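Local coordinates for protein cyclin homolog (Herpesvirus saimiri, PDB 2F2C) that acts as a viral D-type cyclin, probably partnering a host cyclin-dependent kinase to push infected T cells through the cell cycle, at residues 95-107 against 127-140. Sequence-based numbering, arbitrary orientation.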
ATOM      1  N   GLN A  95       8.886 -19.714  18.372  1.00 70.18           N
ATOM      2  CA  GLN A  95       8.439 -20.187  17.075  1.00 70.24           C
ATOM      3  C   GLN A  95       7.025 -19.716  16.751  1.00 69.99           C
ATOM      4  O   GLN A  95       6.745 -19.314  15.624  1.00 69.80           O
ATOM      5  CB  GLN A  95       8.541 -21.711  16.999  1.00 70.46           C
ATOM      6  CG  GLN A  95       8.406 -22.250  15.588  1.00 71.95           C
ATOM      7  CD  GLN A  95       8.864 -23.685  15.432  1.00 73.80           C
ATOM      8  OE1 GLN A  95       9.117 -24.123  14.309  1.00 75.70           O
ATOM      9  NE2 GLN A  95       8.963 -24.422  16.538  1.00 73.17           N
ATOM     10  N   LYS A  96       6.143 -19.756  17.747  1.00 69.96           N
ATOM     11  CA  LYS A  96       4.774 -19.273  17.597  1.00 69.90           C
ATOM     12  C   LYS A  96       4.769 -17.798  17.217  1.00 70.11           C
ATOM     13  O   LYS A  96       3.992 -17.362  16.370  1.00 70.04           O
ATOM     14  CB  LYS A  96       4.003 -19.483  18.895  1.00 69.78           C
ATOM     15  CG  LYS A  96       2.500 -19.366  18.770  1.00 69.72           C
ATOM     16  CD  LYS A  96       1.802 -20.179  19.853  1.00 70.69           C
ATOM     17  CE  LYS A  96       1.813 -19.491  21.209  1.00 70.92           C
ATOM     18  NZ  LYS A  96       0.647 -18.587  21.357  1.00 72.59           N
ATOM     19  N   ILE A  97       5.659 -17.033  17.837  1.00 70.44           N
ATOM     20  CA  ILE A  97       5.716 -15.599  17.573  1.00 70.66           C
ATOM     21  C   ILE A  97       6.089 -15.366  16.120  1.00 70.72           C
ATOM     22  O   ILE A  97       5.377 -14.658  15.396  1.00 70.93           O
ATOM     23  CB  ILE A  97       6.710 -14.887  18.537  1.00 70.70           C
ATOM     24  CG1 ILE A  97       6.205 -14.992  19.988  1.00 70.78           C
ATOM     25  CG2 ILE A  97       6.889 -13.428  18.121  1.00 70.00           C
ATOM     26  CD1 ILE A  97       7.203 -14.561  21.065  1.00 70.57           C
ATOM     27  N   GLY A  98       7.196 -15.986  15.705  1.00 70.55           N
ATOM     28  CA  GLY A  98       7.738 -15.805  14.368  1.00 70.31           C
ATOM     29  C   GLY A  98       6.789 -16.327  13.314  1.00 70.08           C
ATOM     30  O   GLY A  98       6.750 -15.818  12.191  1.00 70.23           O
ATOM     31  N   ALA A  99       6.033 -17.357  13.678  1.00 69.82           N
ATOM     32  CA  ALA A  99       5.016 -17.907  12.800  1.00 69.29           C
ATOM     33  C   ALA A  99       3.946 -16.861  12.556  1.00 68.76           C
ATOM     34  O   ALA A  99       3.531 -16.678  11.428  1.00 69.21           O
ATOM     35  CB  ALA A  99       4.405 -19.171  13.390  1.00 69.37           C
ATOM     36  N   ALA A 100       3.518 -16.162  13.601  1.00 68.13           N
ATOM     37  CA  ALA A 100       2.440 -15.187  13.455  1.00 67.47           C
ATOM     38  C   ALA A 100       2.882 -13.874  12.812  1.00 67.24           C
ATOM     39  O   ALA A 100       2.042 -13.104  12.331  1.00 67.31           O
ATOM     40  CB  ALA A 100       1.765 -14.940  14.769  1.00 67.54           C
ATOM     41  N   CYS A 101       4.188 -13.619  12.795  1.00 66.80           N
ATOM     42  CA  CYS A 101       4.723 -12.480  12.059  1.00 66.88           C
ATOM     43  C   CYS A 101       4.635 -12.714  10.558  1.00 66.58           C
ATOM     44  O   CYS A 101       4.091 -11.880   9.832  1.00 67.33           O
ATOM     45  CB  CYS A 101       6.145 -12.172  12.490  1.00 66.79           C
ATOM     46  SG  CYS A 101       6.220 -11.824  14.263  1.00 70.24           S
ATOM     47  N   VAL A 102       5.124 -13.855  10.089  1.00 65.94           N
ATOM     48  CA  VAL A 102       4.964 -14.247   8.687  1.00 65.10           C
ATOM     49  C   VAL A 102       3.491 -14.247   8.285  1.00 64.92           C
ATOM     50  O   VAL A 102       3.156 -13.869   7.166  1.00 64.89           O
ATOM     51  CB  VAL A 102       5.590 -15.635   8.409  1.00 64.80           C
ATOM     52  CG1 VAL A 102       5.184 -16.164   7.050  1.00 63.89           C
ATOM     53  CG2 VAL A 102       7.090 -15.547   8.496  1.00 65.10           C
ATOM     54  N   LEU A 103       2.609 -14.668   9.192  1.00 64.78           N
ATOM     55  CA  LEU A 103       1.187 -14.654   8.886  1.00 64.79           C
ATOM     56  C   LEU A 103       0.749 -13.212   8.614  1.00 65.28           C
ATOM     57  O   LEU A 103       0.203 -12.930   7.541  1.00 65.62           O
ATOM     58  CB  LEU A 103       0.332 -15.322   9.975  1.00 64.69           C
ATOM     59  CG  LEU A 103      -1.183 -15.412   9.691  1.00 64.20           C
ATOM     60  CD1 LEU A 103      -1.494 -16.321   8.523  1.00 63.89           C
ATOM     61  CD2 LEU A 103      -1.952 -15.892  10.896  1.00 64.01           C
ATOM     62  N   ILE A 104       1.026 -12.299   9.550  1.00 64.96           N
ATOM     63  CA  ILE A 104       0.626 -10.904   9.369  1.00 65.04           C
ATOM     64  C   ILE A 104       1.257 -10.318   8.101  1.00 65.05           C
ATOM     65  O   ILE A 104       0.549  -9.702   7.280  1.00 64.94           O
ATOM     66  CB  ILE A 104       0.913 -10.047  10.647  1.00 65.30           C
ATOM     67  CG1 ILE A 104      -0.037 -10.447  11.782  1.00 65.34           C
ATOM     68  CG2 ILE A 104       0.699  -8.571  10.385  1.00 64.42           C
ATOM     69  CD1 ILE A 104       0.477 -10.148  13.157  1.00 64.73           C
ATOM     70  N   GLY A 105       2.566 -10.551   7.944  1.00 64.83           N
ATOM     71  CA  GLY A 105       3.363 -10.067   6.807  1.00 64.54           C
ATOM     72  C   GLY A 105       2.807 -10.522   5.473  1.00 65.02           C
ATOM     73  O   GLY A 105       2.518  -9.700   4.594  1.00 65.59           O
ATOM     74  N   SER A 106       2.607 -11.825   5.332  1.00 65.09           N
ATOM     75  CA  SER A 106       2.104 -12.367   4.091  1.00 65.81           C
ATOM     76  C   SER A 106       0.727 -11.782   3.790  1.00 66.36           C
ATOM     77  O   SER A 106       0.397 -11.492   2.643  1.00 66.11           O
ATOM     78  CB  SER A 106       2.034 -13.882   4.163  1.00 65.96           C
ATOM     79  OG  SER A 106       0.866 -14.290   4.843  1.00 66.55           O
ATOM     80  N   LYS A 107      -0.062 -11.586   4.837  1.00 67.05           N
ATOM     81  CA  LYS A 107      -1.362 -10.983   4.697  1.00 67.62           C
ATOM     82  C   LYS A 107      -1.285  -9.562   4.165  1.00 68.25           C
ATOM     83  O   LYS A 107      -2.258  -9.064   3.605  1.00 68.88           O
ATOM     84  CB  LYS A 107      -2.114 -11.008   6.024  1.00 67.55           C
ATOM     85  CG  LYS A 107      -2.883 -12.291   6.277  1.00 67.46           C
ATOM     86  CD  LYS A 107      -3.769 -12.131   7.499  1.00 67.30           C
ATOM     87  CE  LYS A 107      -4.344 -13.440   7.959  1.00 66.36           C
ATOM     88  NZ  LYS A 107      -5.132 -13.206   9.185  1.00 66.74           N
ATOM     89  N   PHE A 127       1.702 -26.162  18.296  1.00 78.53           N
ATOM     90  CA  PHE A 127       0.546 -25.319  18.610  1.00 78.53           C
ATOM     91  C   PHE A 127      -0.711 -25.643  17.785  1.00 78.41           C
ATOM     92  O   PHE A 127      -0.609 -26.203  16.693  1.00 78.61           O
ATOM     93  CB  PHE A 127       0.909 -23.824  18.519  1.00 78.48           C
ATOM     94  CG  PHE A 127       1.633 -23.425  17.253  1.00 78.77           C
ATOM     95  CD1 PHE A 127       3.029 -23.456  17.187  1.00 79.04           C
ATOM     96  CD2 PHE A 127       0.922 -22.971  16.138  1.00 78.56           C
ATOM     97  CE1 PHE A 127       3.703 -23.067  16.008  1.00 78.60           C
ATOM     98  CE2 PHE A 127       1.583 -22.583  14.963  1.00 77.67           C
ATOM     99  CZ  PHE A 127       2.968 -22.633  14.894  1.00 78.03           C
ATOM    100  N   THR A 128      -1.886 -25.317  18.334  1.00 78.21           N
ATOM    101  CA  THR A 128      -3.156 -25.398  17.596  1.00 77.89           C
ATOM    102  C   THR A 128      -3.396 -24.066  16.896  1.00 77.92           C
ATOM    103  O   THR A 128      -2.609 -23.126  17.067  1.00 77.74           O
ATOM    104  CB  THR A 128      -4.352 -25.724  18.532  1.00 77.78           C
ATOM    105  OG1 THR A 128      -4.602 -24.619  19.409  1.00 77.21           O
ATOM    106  CG2 THR A 128      -4.024 -26.870  19.478  1.00 77.95           C
ATOM    107  N   ASN A 129      -4.479 -23.976  16.119  1.00 78.03           N
ATOM    108  CA  ASN A 129      -4.767 -22.759  15.335  1.00 78.11           C
ATOM    109  C   ASN A 129      -5.249 -21.560  16.161  1.00 77.96           C
ATOM    110  O   ASN A 129      -4.822 -20.423  15.927  1.00 77.73           O
ATOM    111  CB  ASN A 129      -5.672 -23.027  14.105  1.00 78.25           C
ATOM    112  CG  ASN A 129      -6.882 -23.906  14.415  1.00 78.89           C
ATOM    113  OD1 ASN A 129      -6.989 -25.024  13.901  1.00 79.56           O
ATOM    114  ND2 ASN A 129      -7.811 -23.395  15.227  1.00 79.76           N
ATOM    115  N   LEU A 130      -6.122 -21.826  17.130  1.00 77.75           N
ATOM    116  CA  LEU A 130      -6.573 -20.807  18.064  1.00 77.61           C
ATOM    117  C   LEU A 130      -5.362 -20.138  18.726  1.00 77.35           C
ATOM    118  O   LEU A 130      -5.335 -18.914  18.900  1.00 77.46           O
ATOM    119  CB  LEU A 130      -7.541 -21.423  19.088  1.00 77.80           C
ATOM    120  CG  LEU A 130      -7.886 -20.749  20.427  1.00 78.29           C
ATOM    121  CD1 LEU A 130      -9.393 -20.782  20.707  1.00 78.25           C
ATOM    122  CD2 LEU A 130      -7.099 -21.402  21.576  1.00 78.85           C
ATOM    123  N   GLU A 131      -4.354 -20.944  19.054  1.00 76.78           N
ATOM    124  CA  GLU A 131      -3.117 -20.439  19.641  1.00 76.38           C
ATOM    125  C   GLU A 131      -2.317 -19.561  18.682  1.00 75.76           C
ATOM    126  O   GLU A 131      -1.659 -18.616  19.111  1.00 75.55           O
ATOM    127  CB  GLU A 131      -2.258 -21.591  20.140  1.00 76.59           C
ATOM    128  CG  GLU A 131      -2.938 -22.424  21.212  1.00 77.89           C
ATOM    129  CD  GLU A 131      -1.984 -23.369  21.919  1.00 80.02           C
ATOM    130  OE1 GLU A 131      -2.467 -24.181  22.747  1.00 80.46           O
ATOM    131  OE2 GLU A 131      -0.754 -23.302  21.655  1.00 80.96           O
ATOM    132  N   LEU A 132      -2.365 -19.879  17.394  1.00 75.15           N
ATOM    133  CA  LEU A 132      -1.759 -19.026  16.389  1.00 74.83           C
ATOM    134  C   LEU A 132      -2.599 -17.748  16.275  1.00 74.80           C
ATOM    135  O   LEU A 132      -2.067 -16.640  16.303  1.00 74.83           O
ATOM    136  CB  LEU A 132      -1.675 -19.740  15.027  1.00 74.83           C
ATOM    137  CG  LEU A 132      -0.461 -19.559  14.087  1.00 74.55           C
ATOM    138  CD1 LEU A 132      -0.864 -19.578  12.607  1.00 72.56           C
ATOM    139  CD2 LEU A 132       0.366 -18.300  14.385  1.00 74.23           C
ATOM    140  N   ILE A 133      -3.915 -17.911  16.163  1.00 74.58           N
ATOM    141  CA  ILE A 133      -4.838 -16.782  16.018  1.00 74.14           C
ATOM    142  C   ILE A 133      -4.736 -15.804  17.191  1.00 73.65           C
ATOM    143  O   ILE A 133      -4.655 -14.598  16.984  1.00 73.79           O
ATOM    144  CB  ILE A 133      -6.282 -17.297  15.819  1.00 74.25           C
ATOM    145  CG1 ILE A 133      -6.388 -18.013  14.467  1.00 74.91           C
ATOM    146  CG2 ILE A 133      -7.297 -16.161  15.907  1.00 73.63           C
ATOM    147  CD1 ILE A 133      -7.434 -19.137  14.430  1.00 76.41           C
ATOM    148  N   ASN A 134      -4.715 -16.322  18.416  1.00 72.96           N
ATOM    149  CA  ASN A 134      -4.524 -15.470  19.581  1.00 72.49           C
ATOM    150  C   ASN A 134      -3.189 -14.726  19.561  1.00 72.51           C
ATOM    151  O   ASN A 134      -3.094 -13.590  20.019  1.00 72.45           O
ATOM    152  CB  ASN A 134      -4.715 -16.260  20.878  1.00 72.12           C
ATOM    153  CG  ASN A 134      -6.182 -16.430  21.237  1.00 71.54           C
ATOM    154  OD1 ASN A 134      -6.725 -17.533  21.174  1.00 70.77           O
ATOM    155  ND2 ASN A 134      -6.836 -15.330  21.597  1.00 70.36           N
ATOM    156  N   GLN A 135      -2.168 -15.365  18.998  1.00 72.68           N
ATOM    157  CA  GLN A 135      -0.841 -14.764  18.877  1.00 72.73           C
ATOM    158  C   GLN A 135      -0.816 -13.669  17.813  1.00 72.91           C
ATOM    159  O   GLN A 135      -0.090 -12.678  17.960  1.00 73.42           O
ATOM    160  CB  GLN A 135       0.220 -15.834  18.583  1.00 72.79           C
ATOM    161  CG  GLN A 135       1.658 -15.333  18.584  1.00 72.37           C
ATOM    162  CD  GLN A 135       2.028 -14.673  19.886  1.00 71.91           C
ATOM    163  OE1 GLN A 135       2.344 -15.355  20.865  1.00 71.26           O
ATOM    164  NE2 GLN A 135       1.986 -13.343  19.910  1.00 71.02           N
ATOM    165  N   GLU A 136      -1.601 -13.846  16.748  1.00 72.71           N
ATOM    166  CA  GLU A 136      -1.797 -12.787  15.746  1.00 72.32           C
ATOM    167  C   GLU A 136      -2.522 -11.606  16.382  1.00 72.05           C
ATOM    168  O   GLU A 136      -2.197 -10.449  16.115  1.00 72.17           O
ATOM    169  CB  GLU A 136      -2.591 -13.289  14.538  1.00 72.03           C
ATOM    170  CG  GLU A 136      -2.562 -12.333  13.354  1.00 71.18           C
ATOM    171  CD  GLU A 136      -3.764 -12.477  12.438  1.00 70.58           C
ATOM    172  OE1 GLU A 136      -4.909 -12.484  12.951  1.00 71.52           O
ATOM    173  OE2 GLU A 136      -3.572 -12.555  11.203  1.00 68.90           O
ATOM    174  N   LYS A 137      -3.495 -11.919  17.229  1.00 71.87           N
ATOM    175  CA  LYS A 137      -4.314 -10.921  17.907  1.00 71.86           C
ATOM    176  C   LYS A 137      -3.518 -10.165  18.970  1.00 71.63           C
ATOM    177  O   LYS A 137      -3.719  -8.969  19.155  1.00 71.45           O
ATOM    178  CB  LYS A 137      -5.514 -11.613  18.531  1.00 71.74           C
ATOM    179  CG  LYS A 137      -6.587 -10.687  19.040  1.00 72.92           C
ATOM    180  CD  LYS A 137      -7.986 -11.301  18.849  1.00 74.81           C
ATOM    181  CE  LYS A 137      -8.154 -12.661  19.538  1.00 74.97           C
ATOM    182  NZ  LYS A 137      -9.244 -13.460  18.901  1.00 75.74           N
ATOM    183  N   ASP A 138      -2.609 -10.863  19.655  1.00 71.43           N
ATOM    184  CA  ASP A 138      -1.769 -10.239  20.674  1.00 71.16           C
ATOM    185  C   ASP A 138      -0.671  -9.356  20.080  1.00 70.96           C
ATOM    186  O   ASP A 138      -0.430  -8.248  20.581  1.00 70.49           O
ATOM    187  CB  ASP A 138      -1.203 -11.280  21.642  1.00 71.27           C
ATOM    188  CG  ASP A 138      -2.189 -11.644  22.762  1.00 72.41           C
ATOM    189  OD1 ASP A 138      -2.135 -12.792  23.266  1.00 73.82           O
ATOM    190  OD2 ASP A 138      -3.055 -10.855  23.208  1.00 71.95           O
ATOM    191  N   ILE A 139      -0.018  -9.834  19.015  1.00 70.76           N
ATOM    192  CA  ILE A 139       0.941  -9.003  18.259  1.00 70.52           C
ATOM    193  C   ILE A 139       0.303  -7.706  17.739  1.00 70.66           C
ATOM    194  O   ILE A 139       0.785  -6.602  18.018  1.00 70.68           O
ATOM    195  CB  ILE A 139       1.559  -9.771  17.080  1.00 70.38           C
ATOM    196  CG1 ILE A 139       2.522 -10.847  17.578  1.00 69.73           C
ATOM    197  CG2 ILE A 139       2.280  -8.802  16.134  1.00 69.71           C
ATOM    198  CD1 ILE A 139       2.900 -11.834  16.516  1.00 68.88           C
ATOM    199  N   LEU A 140      -0.781  -7.843  16.988  1.00 70.54           N
ATOM    200  CA  LEU A 140      -1.435  -6.691  16.412  1.00 70.61           C
ATOM    201  C   LEU A 140      -1.760  -5.620  17.452  1.00 70.78           C
ATOM    202  O   LEU A 140      -1.434  -4.448  17.269  1.00 70.80           O
ATOM    203  CB  LEU A 140      -2.695  -7.119  15.670  1.00 70.74           C
ATOM    204  CG  LEU A 140      -2.480  -7.726  14.280  1.00 70.69           C
ATOM    205  CD1 LEU A 140      -3.760  -8.411  13.819  1.00 70.75           C
ATOM    206  CD2 LEU A 140      -2.024  -6.681  13.265  1.00 69.71           C
TER
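Ala100 is a knob among Leu132, Gln135, Glu136 and Ile139, where the axes of helical segments 95-107 and 129-140 approach to 9.0 Å and cross at -72°. Reciprocally, Leu132 enters a hole made by Lys96, Ala99, Ala100 and Leu103, and Ile139 one made by Ile97, Ala100, Cys101 and Ile104. Lys96 lies along this interface, much of its length against 127-140. Its CB lies 4.4 Å from Phe127 CD1; CG rests over one face of the Phe127 ring and beside Gln135 CG; CD reaches Phe127 CB at 4.0 Å. Bends at chi3 (78°) and chi4 (88°) fold the chain's end round, CE staying near Glu131 O and Gln135 OE1 and NZ donating to Glu131 O at 3.2 Å. NZ arrives above that carbonyl's plane, on the face opposite Gln135 N, which also bonds it. At the other end, extended Lys107 meets Glu136 near a right angle; NZ forms a salt bridge, its hydrogen bond to Glu136 OE2 (2.6 Å) using the syn lone pair. Leu103 CD2 lies against OE2 of the carboxylate, and Ile104 CG1 packs on Glu136 CG at 3.5 Å. Lys107 NZ and Glu136 OE1 also bond to the backbone of the second protein in the assembly, consistent with the lysine-glutamate pair by which the cyclin box grips its kinase. Helix 116-119 backs Leu103 and Leu132, while helix 72-83 packs against Ile97, Ile104 and Ile139.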